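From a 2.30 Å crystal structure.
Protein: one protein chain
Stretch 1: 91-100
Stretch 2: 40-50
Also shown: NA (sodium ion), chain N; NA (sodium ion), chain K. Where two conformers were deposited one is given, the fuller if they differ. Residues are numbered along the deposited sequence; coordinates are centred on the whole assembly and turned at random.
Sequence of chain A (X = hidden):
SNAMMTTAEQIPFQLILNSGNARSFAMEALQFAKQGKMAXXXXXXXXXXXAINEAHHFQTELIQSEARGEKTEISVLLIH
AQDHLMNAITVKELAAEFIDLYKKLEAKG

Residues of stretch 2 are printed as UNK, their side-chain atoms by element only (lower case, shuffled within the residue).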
# COMPACT_ATOMS: atom_id res chain seq x y z
N VAL A 91 -1.06 5.69 2.40
CA VAL A 91 -0.36 6.91 2.00
C VAL A 91 -0.56 8.05 3.02
O VAL A 91 0.38 8.74 3.37
CB VAL A 91 -0.75 7.36 0.57
CG1 VAL A 91 -0.10 8.68 0.20
CG2 VAL A 91 -0.35 6.28 -0.44
N LYS A 92 -1.80 8.23 3.47
CA LYS A 92 -2.08 9.23 4.50
C LYS A 92 -1.28 8.95 5.77
O LYS A 92 -0.65 9.85 6.33
CB LYS A 92 -3.58 9.28 4.81
CG LYS A 92 -3.96 10.29 5.88
CD LYS A 92 -5.43 10.17 6.24
CE LYS A 92 -5.75 10.91 7.53
NZ LYS A 92 -5.16 10.24 8.72
N GLU A 93 -1.29 7.69 6.21
CA GLU A 93 -0.61 7.29 7.43
C GLU A 93 0.90 7.54 7.35
O GLU A 93 1.51 7.96 8.34
CB GLU A 93 -0.89 5.82 7.76
CG GLU A 93 -0.36 5.37 9.11
CD GLU A 93 -0.90 4.02 9.57
OE1 GLU A 93 -1.34 3.22 8.72
OE2 GLU A 93 -0.87 3.77 10.80
N LEU A 94 1.50 7.28 6.20
CA LEU A 94 2.94 7.48 6.05
C LEU A 94 3.30 8.94 5.77
O LEU A 94 4.35 9.42 6.22
CB LEU A 94 3.52 6.54 5.00
CG LEU A 94 3.41 5.06 5.38
CD1 LEU A 94 3.87 4.17 4.24
CD2 LEU A 94 4.19 4.74 6.67
N ALA A 95 2.43 9.64 5.05
CA ALA A 95 2.63 11.05 4.76
C ALA A 95 2.67 11.86 6.06
O ALA A 95 3.43 12.82 6.19
CB ALA A 95 1.56 11.57 3.82
N ALA A 96 1.82 11.48 7.02
CA ALA A 96 1.88 12.01 8.38
C ALA A 96 3.28 11.89 8.96
O ALA A 96 3.77 12.80 9.64
CB ALA A 96 0.89 11.28 9.28
N GLU A 97 3.93 10.77 8.67
CA GLU A 97 5.27 10.48 9.17
C GLU A 97 6.36 11.24 8.42
O GLU A 97 7.35 11.64 9.03
CB GLU A 97 5.53 8.97 9.17
CG GLU A 97 4.66 8.19 10.15
CD GLU A 97 4.68 8.76 11.57
OE1 GLU A 97 5.75 9.26 12.00
OE2 GLU A 97 3.64 8.69 12.25
N PHE A 98 6.17 11.45 7.13
CA PHE A 98 7.07 12.35 6.39
C PHE A 98 6.97 13.77 6.92
O PHE A 98 7.99 14.45 7.09
CB PHE A 98 6.77 12.32 4.89
CG PHE A 98 7.34 11.14 4.19
CD1 PHE A 98 8.71 11.05 3.93
CD2 PHE A 98 6.52 10.10 3.77
CE1 PHE A 98 9.24 9.95 3.28
CE2 PHE A 98 7.04 8.99 3.12
CZ PHE A 98 8.40 8.92 2.88
N ILE A 99 5.74 14.21 7.17
CA ILE A 99 5.49 15.57 7.65
C ILE A 99 6.15 15.80 9.00
O ILE A 99 6.79 16.84 9.22
CB ILE A 99 3.97 15.86 7.70
CG1 ILE A 99 3.36 15.75 6.30
CG2 ILE A 99 3.71 17.25 8.30
CD1 ILE A 99 1.87 15.55 6.27
N ASP A 100 6.03 14.83 9.91
CA ASP A 100 6.65 14.94 11.23
C ASP A 100 8.16 14.99 11.12
O ASP A 100 8.82 15.74 11.84
CB ASP A 100 6.21 13.80 12.16
CG ASP A 100 5.19 14.25 13.19
OD1 ASP A 100 4.67 15.38 13.09
OD2 ASP A 100 4.92 13.47 14.13
N UNK A 40 -0.33 24.60 5.94
CA UNK A 40 -1.00 24.13 4.74
C UNK A 40 -0.96 22.60 4.68
O UNK A 40 -1.90 21.96 4.20
c UNK A 40 -0.59 26.25 3.29
c UNK A 40 0.39 27.16 4.05
o UNK A 40 0.27 28.39 3.89
o UNK A 40 1.27 26.67 4.79
c UNK A 40 -0.35 24.74 3.49
N UNK A 41 0.14 22.02 5.16
CA UNK A 41 0.27 20.57 5.28
C UNK A 41 -0.72 20.01 6.29
O UNK A 41 -1.46 19.08 5.99
c UNK A 41 1.70 20.20 5.68
N UNK A 42 -0.74 20.59 7.49
CA UNK A 42 -1.68 20.16 8.52
C UNK A 42 -3.13 20.18 8.02
O UNK A 42 -3.88 19.22 8.24
c UNK A 42 -0.24 20.75 10.54
o UNK A 42 0.10 21.56 11.44
o UNK A 42 0.45 19.75 10.25
c UNK A 42 -1.54 21.01 9.79
N UNK A 43 -3.51 21.25 7.33
CA UNK A 43 -4.87 21.37 6.80
C UNK A 43 -5.19 20.38 5.68
O UNK A 43 -6.32 19.90 5.59
c UNK A 43 -6.66 23.05 6.08
o UNK A 43 -8.13 24.92 6.15
o UNK A 43 -6.13 25.25 5.29
c UNK A 43 -5.17 22.80 6.35
c UNK A 43 -6.99 24.51 5.83
N UNK A 44 -4.22 20.11 4.81
CA UNK A 44 -4.41 19.12 3.75
C UNK A 44 -4.58 17.70 4.31
O UNK A 44 -5.31 16.89 3.75
c UNK A 44 -3.26 19.17 2.73
N UNK A 45 -3.90 17.41 5.41
CA UNK A 45 -4.07 16.14 6.11
C UNK A 45 -5.48 15.98 6.67
O UNK A 45 -6.06 14.88 6.63
se UNK A 45 -1.50 14.04 5.65
c UNK A 45 -1.61 15.71 6.69
c UNK A 45 -1.64 12.80 7.17
c UNK A 45 -3.02 15.98 7.22
N UNK A 46 -6.05 17.07 7.18
CA UNK A 46 -7.43 17.08 7.65
C UNK A 46 -8.37 16.70 6.50
O UNK A 46 -9.29 15.91 6.67
c UNK A 46 -7.15 18.69 9.59
c UNK A 46 -7.84 18.45 8.24
c UNK A 46 -9.36 18.55 8.40
N UNK A 47 -8.12 17.27 5.32
CA UNK A 47 -8.95 17.00 4.15
C UNK A 47 -8.76 15.57 3.66
O UNK A 47 -9.71 14.94 3.21
c UNK A 47 -9.16 21.81 2.77
c UNK A 47 -8.77 20.41 2.34
n UNK A 47 -8.88 22.78 1.66
c UNK A 47 -8.67 18.01 3.04
c UNK A 47 -9.25 19.39 3.34
N UNK A 48 -7.53 15.08 3.76
CA UNK A 48 -7.24 13.68 3.46
C UNK A 48 -8.15 12.80 4.30
O UNK A 48 -8.87 11.95 3.77
c UNK A 48 -5.78 13.37 3.72
N UNK A 49 -8.13 13.02 5.62
CA UNK A 49 -8.94 12.26 6.56
C UNK A 49 -10.41 12.28 6.18
O UNK A 49 -11.07 11.24 6.16
c UNK A 49 -8.74 12.77 7.99
c UNK A 49 -8.40 9.81 9.21
c UNK A 49 -9.58 12.07 9.06
c UNK A 49 -9.69 10.55 8.84
n UNK A 49 -8.49 8.36 8.87
N UNK A 50 -10.92 13.48 5.89
CA UNK A 50 -12.32 13.66 5.51
C UNK A 50 -12.68 12.83 4.28
O UNK A 50 -13.75 12.23 4.23
o UNK A 50 -14.64 14.78 7.03
c UNK A 50 -13.75 15.53 7.47
c UNK A 50 -12.62 15.14 5.26
c UNK A 50 -12.66 15.98 6.52
o UNK A 50 -13.73 15.94 8.65
NA NA N . 8.03 10.54 11.43
NA NA K . -15.90 13.38 7.36

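Position 40 has three side-chain carbons in a row, the last carrying two oxygens. That is a glutamate, E40. It lies out of reach of stretch 1.

Position 41 has a single side-chain carbon, CB, which points toward stretch 1 and lies 4.4 Å from CG2 of I99. It is alanine, A41.

Position 42 has two carbons, the second bearing two oxygens. This is aspartate, D42. Its CA-to-CB bond points sideways. The carboxylate comes nearer but makes no contact.

Position 43 again has three carbons and a terminal pair of oxygens. It is glutamate, E43, exposed and out of reach.

Position 44 has one side-chain carbon and is alanine, A44. It is buried, yet it does not touch stretch 1.

Position 45 has an unbranched chain of two carbons, a selenium and a final carbon. The chain packs among K92, A95, A96 and I99, and its last carbon lies 3.2 Å from the backbone O of K92. Only selenomethionine fits, so this is M45. That last carbon, CE, is also 3.6 Å from CB of A96. CG lies 3.5 Å from CD1 of I99, and SE is 4.3 Å from CB of A95. All three chi angles are m, and this fold brings the end of the chain nearer to stretch 1 although CA-to-CB points sideways.

Position 46 has one carbon carrying two more. The branch at CB, with no further atoms, makes it valine, V46. It points away.

Position 47 has four carbons in a row ending in nitrogen. It is lysine, K47, out of reach of stretch 1 and touching a crystal neighbour.

Position 48 has one side-chain carbon, CB, which points toward stretch 1 and lies 4.1 Å from CD of K92. It is alanine, A48.

Position 49 has four carbons and a terminal nitrogen, and the end of the chain comes up to NZ of K92. It is another lysine, K49. Its CE lies 3.3 Å from NZ of K92. The two NZ atoms of K49 and K92 are 3.8 Å apart, a close pair of like charges.

Position 50 has three carbons, the last with two oxygens: glutamate, E50. It points away, and its OE1 binds a sodium ion at 1.9 Å.

The two helices run nearly antiparallel, at 166°, with axes 10.7 Å apart at closest approach. No hydrogen bond crosses between them. The contact rests mainly on packing: M45 is a knob in the hole formed by K92, A95, A96 and I99. A41 and A48 face stretch 1 with small side chains, where I99 and the aliphatic part of K92 lie against them. The lysine pair adds no attraction.

Stretch 2, residues 40-50: EADEAMVKAKE
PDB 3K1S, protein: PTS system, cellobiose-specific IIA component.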